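Local structure of metallo-carboxypeptidase (Pseudomonas aeruginosa, 4A37) at residues Q179-H184 / N219-G224; L173-Q178 / L270-D275; A62-F67 / H108-P113. The protein probably acts as a zinc-dependent carboxypeptidase of the M14 family, removing residues from the C-terminal end of peptide or protein chains, and may bind tubulin. All blocks are in the same frame, centred on the assembly; numbering follows the deposited sequence.

Interaction 1 (Q179-H184 / N219-G224); sequences QHPGEH and NMNPDG. With ZN (zinc ion), chain C.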
# COMPACT_ATOMS: atom_id res chain seq x y z
N GLN A 179 2.21 -4.85 -3.02
CA GLN A 179 2.62 -6.24 -3.23
C GLN A 179 1.97 -7.05 -2.11
O GLN A 179 1.66 -8.23 -2.29
CB GLN A 179 4.13 -6.40 -3.13
CG GLN A 179 4.91 -5.85 -4.28
CD GLN A 179 6.36 -6.29 -4.20
OE1 GLN A 179 6.68 -7.45 -4.45
NE2 GLN A 179 7.23 -5.36 -3.82
N HIS A 180 1.83 -6.42 -0.95
CA HIS A 180 1.17 -7.06 0.19
C HIS A 180 -0.28 -6.56 0.06
O HIS A 180 -0.56 -5.37 0.23
CB HIS A 180 1.82 -6.60 1.50
CG HIS A 180 3.22 -7.14 1.67
ND1 HIS A 180 4.27 -6.35 2.09
CD2 HIS A 180 3.74 -8.36 1.43
CE1 HIS A 180 5.38 -7.07 2.10
NE2 HIS A 180 5.08 -8.30 1.70
N PRO A 181 -1.21 -7.47 -0.27
CA PRO A 181 -2.62 -7.14 -0.46
C PRO A 181 -3.38 -6.38 0.62
O PRO A 181 -4.30 -5.63 0.31
CB PRO A 181 -3.24 -8.49 -0.79
CG PRO A 181 -2.44 -9.44 0.05
CD PRO A 181 -1.02 -8.93 -0.23
N GLY A 182 -3.00 -6.55 1.88
CA GLY A 182 -3.70 -5.85 2.95
C GLY A 182 -3.34 -4.38 3.12
O GLY A 182 -4.01 -3.64 3.84
N GLU A 183 -2.28 -3.95 2.44
CA GLU A 183 -1.81 -2.58 2.57
C GLU A 183 -2.45 -1.67 1.53
O GLU A 183 -1.79 -1.10 0.67
CB GLU A 183 -0.29 -2.59 2.46
CG GLU A 183 0.34 -3.37 3.61
CD GLU A 183 1.76 -3.81 3.33
OE1 GLU A 183 2.41 -3.24 2.43
OE2 GLU A 183 2.21 -4.74 4.04
N HIS A 184 -3.76 -1.51 1.67
CA HIS A 184 -4.57 -0.70 0.78
C HIS A 184 -4.16 0.76 0.64
O HIS A 184 -4.49 1.40 -0.37
CB HIS A 184 -6.03 -0.82 1.19
CG HIS A 184 -6.60 -2.17 0.91
ND1 HIS A 184 -7.44 -2.42 -0.16
CD2 HIS A 184 -6.41 -3.37 1.51
CE1 HIS A 184 -7.73 -3.70 -0.21
NE2 HIS A 184 -7.12 -4.31 0.80
N ASN A 219 -1.44 -1.81 -8.80
CA ASN A 219 -1.65 -2.93 -7.88
C ASN A 219 -0.95 -4.21 -8.34
O ASN A 219 -1.27 -4.80 -9.38
CB ASN A 219 -3.14 -3.19 -7.67
CG ASN A 219 -3.40 -4.11 -6.50
OD1 ASN A 219 -3.13 -5.31 -6.57
ND2 ASN A 219 -3.90 -3.55 -5.40
N MET A 220 0.01 -4.63 -7.52
CA MET A 220 0.84 -5.81 -7.77
C MET A 220 0.23 -7.14 -7.33
O MET A 220 0.77 -8.19 -7.65
CB MET A 220 2.17 -5.64 -7.02
CG MET A 220 3.13 -4.66 -7.66
SD MET A 220 3.85 -5.36 -9.15
CE MET A 220 4.79 -6.76 -8.48
N ASN A 221 -0.88 -7.10 -6.60
CA ASN A 221 -1.46 -8.35 -6.10
C ASN A 221 -2.98 -8.28 -6.07
O ASN A 221 -3.60 -8.29 -5.01
CB ASN A 221 -0.93 -8.59 -4.68
CG ASN A 221 -1.04 -10.04 -4.24
OD1 ASN A 221 -1.88 -10.80 -4.72
ND2 ASN A 221 -0.18 -10.43 -3.31
N PRO A 222 -3.61 -8.23 -7.25
CA PRO A 222 -5.07 -8.16 -7.36
C PRO A 222 -5.83 -9.34 -6.74
O PRO A 222 -6.92 -9.16 -6.20
CB PRO A 222 -5.31 -8.02 -8.87
CG PRO A 222 -4.11 -8.70 -9.47
CD PRO A 222 -2.99 -8.18 -8.59
N ASP A 223 -5.24 -10.54 -6.80
CA ASP A 223 -5.89 -11.71 -6.23
C ASP A 223 -5.95 -11.57 -4.71
O ASP A 223 -7.00 -11.78 -4.11
CB ASP A 223 -5.12 -13.00 -6.56
CG ASP A 223 -5.08 -13.31 -8.04
OD1 ASP A 223 -5.79 -12.66 -8.83
OD2 ASP A 223 -4.33 -14.24 -8.41
N GLY A 224 -4.82 -11.22 -4.11
CA GLY A 224 -4.77 -11.07 -2.67
C GLY A 224 -5.70 -9.98 -2.18
O GLY A 224 -6.37 -10.14 -1.16
ZN ZN C . 4.26 -4.38 2.65
O HOH W 1 5.45 -3.85 4.34
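Asn-221 reaches across to the backbone carbonyl of Gln-179. Its CB lies against the target oxygen, with Gln-179 O 3.5 Å from Asn-221 CB. CG stands anti to the backbone N (chi1 -159°), which brings the amide over to the 179-184 loop. There ND2 donates to Gln-179 O at 3.0 Å in a nearly straight bond, 171° at the hydrogen. The carbonyl oxygen lies in the amide plane of Asn-221, whereas the donor is tilted from the plane of that carbonyl. The same ND2 rests 3.5 Å from Pro-181 CD. The other branch, OD1, turns back to its own chain and accepts from Gly-224 N at 3.0 Å, capping the helix that starts at Pro-222. With both ends of the amide in use, its rotation is fixed. Behind it Asn-219 OD1 takes the N-H of Asn-221 in an Asx turn.

Next door, Gln-179 and Met-220 run side by side in the same direction, CG of Gln-179 3.9 Å from CB of Met-220; at the tip of the glutamine OE1 accepts from Trp-243 and NE2 donates to Asp-271. The far side of the loop carries the metal. His-180 ND1 binds zinc at 2.1 Å, and Glu-183 chelates it unevenly, through OE1 at 2.2 Å and OE2 at 2.5 Å. His-273 and a water complete the shell, while Asp-238 holds His-180 NE2 from behind. A type I turn from His-180 to Glu-183 brings the two ligands together: this is the HxxE zinc motif of M14 carboxypeptidases, with the N-cap asparagine bonded to the residue just before it.

Interaction 2 (L173-Q178 / L270-D275); sequences LWVIAQ and LDIHGD. With ZN (zinc ion), chain C.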
# COMPACT_ATOMS: atom_id res chain seq x y z
N LEU A 173 11.37 6.08 -14.47
CA LEU A 173 11.10 6.07 -13.03
C LEU A 173 9.97 5.10 -12.73
O LEU A 173 8.83 5.29 -13.16
CB LEU A 173 10.73 7.48 -12.56
CG LEU A 173 11.60 8.61 -13.12
CD1 LEU A 173 11.22 9.91 -12.44
CD2 LEU A 173 13.08 8.32 -12.91
N TRP A 174 10.28 4.05 -11.97
CA TRP A 174 9.31 3.01 -11.62
C TRP A 174 8.70 3.12 -10.24
O TRP A 174 9.40 3.37 -9.26
CB TRP A 174 9.95 1.63 -11.73
CG TRP A 174 10.31 1.22 -13.12
CD1 TRP A 174 11.28 1.76 -13.92
CD2 TRP A 174 9.70 0.16 -13.89
NE1 TRP A 174 11.31 1.11 -15.14
CE2 TRP A 174 10.35 0.13 -15.14
CE3 TRP A 174 8.67 -0.75 -13.63
CZ2 TRP A 174 10.00 -0.79 -16.14
CZ3 TRP A 174 8.32 -1.67 -14.63
CH2 TRP A 174 8.99 -1.67 -15.87
N VAL A 175 7.39 2.93 -10.17
CA VAL A 175 6.66 2.97 -8.91
C VAL A 175 5.64 1.84 -8.94
O VAL A 175 4.77 1.82 -9.81
CB VAL A 175 5.87 4.29 -8.72
CG1 VAL A 175 5.15 4.27 -7.37
CG2 VAL A 175 6.81 5.48 -8.82
N ILE A 176 5.75 0.88 -8.02
CA ILE A 176 4.79 -0.22 -7.97
C ILE A 176 4.16 -0.21 -6.58
O ILE A 176 4.78 0.25 -5.61
CB ILE A 176 5.44 -1.60 -8.26
CG1 ILE A 176 6.36 -2.03 -7.12
CG2 ILE A 176 6.24 -1.52 -9.55
CD1 ILE A 176 6.92 -3.44 -7.31
N ALA A 177 2.93 -0.71 -6.47
CA ALA A 177 2.26 -0.68 -5.18
C ALA A 177 1.46 -1.91 -4.77
O ALA A 177 1.02 -2.71 -5.58
CB ALA A 177 1.35 0.55 -5.11
N GLN A 178 1.31 -2.04 -3.46
CA GLN A 178 0.53 -3.09 -2.83
C GLN A 178 0.93 -4.53 -3.14
O GLN A 178 0.07 -5.35 -3.50
CB GLN A 178 -0.95 -2.86 -3.14
CG GLN A 178 -1.87 -3.17 -1.96
CD GLN A 178 -3.25 -2.55 -2.08
OE1 GLN A 178 -3.40 -1.41 -2.50
NE2 GLN A 178 -4.28 -3.30 -1.68
N LEU A 270 10.47 2.86 -6.60
CA LEU A 270 9.74 3.10 -5.36
C LEU A 270 8.74 1.96 -5.23
O LEU A 270 7.96 1.69 -6.15
CB LEU A 270 9.00 4.44 -5.40
CG LEU A 270 9.87 5.70 -5.51
CD1 LEU A 270 8.98 6.92 -5.45
CD2 LEU A 270 10.89 5.72 -4.38
N ASP A 271 8.78 1.30 -4.08
CA ASP A 271 7.90 0.18 -3.76
C ASP A 271 7.01 0.67 -2.62
O ASP A 271 7.47 0.86 -1.49
CB ASP A 271 8.77 -1.02 -3.36
CG ASP A 271 7.98 -2.29 -3.10
OD1 ASP A 271 6.84 -2.43 -3.59
OD2 ASP A 271 8.54 -3.18 -2.42
N ILE A 272 5.73 0.86 -2.92
CA ILE A 272 4.78 1.41 -1.96
C ILE A 272 4.11 0.38 -1.07
O ILE A 272 3.43 -0.53 -1.54
CB ILE A 272 3.69 2.23 -2.71
CG1 ILE A 272 4.34 3.12 -3.79
CG2 ILE A 272 2.92 3.09 -1.71
CD1 ILE A 272 5.42 4.06 -3.29
N HIS A 273 4.28 0.57 0.25
CA HIS A 273 3.75 -0.33 1.27
C HIS A 273 3.03 0.38 2.41
O HIS A 273 2.90 1.60 2.43
CB HIS A 273 4.91 -1.11 1.92
CG HIS A 273 5.59 -2.09 1.03
ND1 HIS A 273 5.41 -3.45 1.17
CD2 HIS A 273 6.49 -1.93 0.03
CE1 HIS A 273 6.18 -4.08 0.30
NE2 HIS A 273 6.84 -3.18 -0.40
N GLY A 274 2.59 -0.44 3.36
CA GLY A 274 1.94 0.03 4.58
C GLY A 274 2.53 -0.78 5.73
O GLY A 274 2.83 -1.97 5.58
N ASP A 275 2.74 -0.14 6.88
CA ASP A 275 3.28 -0.88 8.02
C ASP A 275 2.31 -0.84 9.18
O ASP A 275 1.85 0.23 9.58
CB ASP A 275 4.63 -0.32 8.48
CG ASP A 275 5.28 -1.18 9.56
OD1 ASP A 275 5.73 -2.30 9.24
OD2 ASP A 275 5.31 -0.76 10.73
ZN ZN C . 4.26 -4.38 2.65
O HOH W 1 5.45 -3.85 4.34
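Ile-176 is held through both its backbone N and its backbone O by strand 270-275: its N donates to Leu-270 O at 3.0 Å, and its O receives the N-H of Ile-272 at 2.9 Å in a bond that is almost perfectly straight. Leu-270 N to Trp-174 O and Gln-178 N to Ile-272 O carry this parallel ladder on in both directions. On one face of the pair Ile-272 sets CG1 3.8 Å from CG1 of Val-175 and its CB 3.7 Å from the methyl of Ala-177. Helix 185-196 closes over this apolar patch, with Met-190 on Val-175 and Ala-177 and Phe-189 on Ile-272.

Both strands belong to the central mixed sheet of the zinc carboxypeptidase fold, whose catalytic metal sits at the C-terminal ends of its parallel strands. On the opposite face, with the residues Ile-176 and Asp-271, the contact turns polar. Ile-176 has CG1 wedged between its own N and carbonyl carbon (chi1 70°), which lays that carbon 3.6 Å from Asp-271 OD1. This oxygen also accepts from Gln-179 NE2, so a buried carboxylate lies beside a hydrocarbon branch yet has polar partners.

Asp-271 OD2 takes the N-H of His-273 NE2 at 2.6 Å. The bond lies in the imidazole plane but meets the carboxylate from above its own plane, 64° out. It fixes the ring's rotation and directs ND1 to zinc at 2.1 Å; the aspartate would probably make the histidine a more electron-rich ligand. Further along, Gly-274 N donates to Glu-183 OE1, another zinc ligand, and Glu-348, the predicted proton donor/acceptor, touches His-273 from strand 343-350.

Interaction 3 (A62-F67 / H108-P113); sequences ATEHCF and HFQLEP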
# COMPACT_ATOMS: atom_id res chain seq x y z
N ALA A 62 -29.86 3.57 18.94
CA ALA A 62 -29.50 3.90 20.32
C ALA A 62 -29.03 2.67 21.09
O ALA A 62 -29.48 2.43 22.22
CB ALA A 62 -30.69 4.55 21.03
N THR A 63 -28.14 1.90 20.49
CA THR A 63 -27.62 0.69 21.13
C THR A 63 -26.11 0.58 20.93
O THR A 63 -25.63 0.57 19.80
CB THR A 63 -28.28 -0.57 20.54
OG1 THR A 63 -29.68 -0.57 20.87
CG2 THR A 63 -27.63 -1.83 21.08
N GLU A 64 -25.36 0.49 22.02
CA GLU A 64 -23.92 0.36 21.90
C GLU A 64 -23.59 -1.05 21.42
O GLU A 64 -24.11 -2.04 21.95
CB GLU A 64 -23.22 0.64 23.23
CG GLU A 64 -21.70 0.48 23.15
CD GLU A 64 -20.99 0.75 24.46
OE1 GLU A 64 -21.58 0.45 25.53
OE2 GLU A 64 -19.84 1.24 24.43
N HIS A 65 -22.75 -1.12 20.40
CA HIS A 65 -22.33 -2.41 19.86
C HIS A 65 -20.86 -2.56 20.19
O HIS A 65 -20.06 -1.65 19.95
CB HIS A 65 -22.54 -2.44 18.34
CG HIS A 65 -23.98 -2.47 17.93
ND1 HIS A 65 -24.54 -3.54 17.27
CD2 HIS A 65 -24.97 -1.57 18.11
CE1 HIS A 65 -25.82 -3.30 17.05
NE2 HIS A 65 -26.11 -2.11 17.55
N CYS A 66 -20.50 -3.70 20.76
CA CYS A 66 -19.12 -3.93 21.15
C CYS A 66 -18.57 -5.16 20.44
O CYS A 66 -19.10 -6.27 20.59
CB CYS A 66 -19.04 -4.07 22.66
SG CYS A 66 -19.79 -2.65 23.51
N PHE A 67 -17.51 -4.94 19.66
CA PHE A 67 -16.87 -5.99 18.87
C PHE A 67 -15.53 -6.45 19.42
O PHE A 67 -14.83 -5.70 20.11
CB PHE A 67 -16.62 -5.49 17.44
CG PHE A 67 -17.85 -4.97 16.75
CD1 PHE A 67 -18.30 -3.68 16.99
CD2 PHE A 67 -18.54 -5.77 15.84
CE1 PHE A 67 -19.42 -3.19 16.34
CE2 PHE A 67 -19.66 -5.28 15.18
CZ PHE A 67 -20.10 -3.99 15.44
N HIS A 108 -10.62 -4.95 20.60
CA HIS A 108 -12.00 -4.56 20.85
C HIS A 108 -12.26 -3.15 20.35
O HIS A 108 -11.39 -2.29 20.39
CB HIS A 108 -12.31 -4.56 22.36
CG HIS A 108 -11.80 -5.76 23.09
ND1 HIS A 108 -10.62 -5.75 23.80
CD2 HIS A 108 -12.32 -7.00 23.23
CE1 HIS A 108 -10.44 -6.94 24.35
NE2 HIS A 108 -11.45 -7.72 24.02
N PHE A 109 -13.47 -2.92 19.84
CA PHE A 109 -13.85 -1.59 19.41
C PHE A 109 -15.34 -1.41 19.61
O PHE A 109 -16.10 -2.38 19.56
CB PHE A 109 -13.40 -1.28 17.97
CG PHE A 109 -13.70 -2.35 16.96
CD1 PHE A 109 -12.76 -3.33 16.68
CD2 PHE A 109 -14.88 -2.32 16.22
CE1 PHE A 109 -12.98 -4.27 15.66
CE2 PHE A 109 -15.11 -3.26 15.19
CZ PHE A 109 -14.15 -4.23 14.92
N GLN A 110 -15.76 -0.18 19.87
CA GLN A 110 -17.16 0.11 20.14
C GLN A 110 -17.75 1.22 19.28
O GLN A 110 -17.06 2.17 18.90
CB GLN A 110 -17.35 0.48 21.61
CG GLN A 110 -16.79 -0.50 22.63
CD GLN A 110 -15.28 -0.40 22.82
OE1 GLN A 110 -14.73 0.69 22.97
NE2 GLN A 110 -14.61 -1.55 22.84
N LEU A 111 -19.04 1.09 19.00
CA LEU A 111 -19.76 2.07 18.21
C LEU A 111 -21.25 2.03 18.49
O LEU A 111 -21.84 0.96 18.60
CB LEU A 111 -19.55 1.82 16.71
CG LEU A 111 -20.30 2.80 15.80
CD1 LEU A 111 -19.70 4.18 15.97
CD2 LEU A 111 -20.22 2.37 14.35
N GLU A 112 -21.85 3.20 18.65
CA GLU A 112 -23.29 3.29 18.83
C GLU A 112 -23.60 3.88 17.47
O GLU A 112 -23.50 5.09 17.28
CB GLU A 112 -23.70 4.27 19.93
CG GLU A 112 -25.21 4.31 20.08
CD GLU A 112 -25.69 5.10 21.29
OE1 GLU A 112 -24.86 5.46 22.16
OE2 GLU A 112 -26.91 5.35 21.38
N PRO A 113 -23.95 3.02 16.51
CA PRO A 113 -24.26 3.44 15.14
C PRO A 113 -25.43 4.39 14.94
O PRO A 113 -26.50 4.23 15.52
CB PRO A 113 -24.47 2.11 14.43
CG PRO A 113 -25.15 1.30 15.48
CD PRO A 113 -24.28 1.60 16.70
O HOH W 2 -28.62 5.17 17.31
O HOH W 3 -15.83 -4.23 22.46
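Phe-67 O is gripped three ways. Phe-109 N donates to Phe-67 O at 3.1 Å, a water gives it a hydrogen at 2.9 Å, and His-108 CA makes a C-H...O contact with it, also at 3.1 Å. That water accepts in turn from Gln-110 NE2, tying the carbonyl to a side chain on the neighbouring strand. The return bond, Phe-67 N to Phe-109 O, is 2.9 Å long and straighter (169°); the two reciprocal bonds make this a hydrogen-bonded pair of an antiparallel ladder. His-65 and Leu-111 form the next, with the non-hydrogen-bonded pair Cys-66 and Gln-110 between.

The same two phenylalanines also meet through their side chains. CG of Phe-109 is turned in between its own N and carbonyl carbon (chi1 47°), bringing its ring beneath the neighbour, and Phe-67 CB sits over one face, 3.8 Å from the ring centroid, in a CH-pi contact. The rings themselves are nearly parallel, 18° apart, but slid so far that they barely overlap, with centroids 5.2 Å from each other. Phe-54 and Phe-120, from strands 53-57 and 118-121 of the same sheet, gather round both in an aromatic cluster on its buried side.

The other face is more open. There Cys-66 SG lies 3.8 Å from Gln-110 CG, and the extended Glu-64 runs alongside Gln-110, its carboxylate nearly perpendicular to the amide; Gln-110 OE1 is held by Gln-101 on strand 96-103. Where the strands end, a water donates to Pro-113 O at 2.9 Å on the side of Ala-62. The chemistry thus splits by face: aromatic carbon fills the buried side, whereas polar chains and water lie on the outer side and beyond the end of the ladder.

In the fold
Interactions 1 and 2 are core contacts of the catalytic domain and share the zinc ion and its water: interaction 1 is nested within the chain loop that interaction 2 closes, and the two touch directly, Met-220 N lying 2.9 Å from Ala-177 O. Their chemistry differs, since interaction 1 joins the zinc-binding loop to the turn and start of helix 222-226 through a side-chain amide, while interaction 2 joins neighbouring strands through a parallel ladder. Interaction 3 belongs to the other, N-terminal sheet, its centre about 30 Å from that of interaction 1 and 35 Å from that of interaction 2. Partly exposed, it is held by an antiparallel ladder, with aromatic packing on one face and waters at its edges.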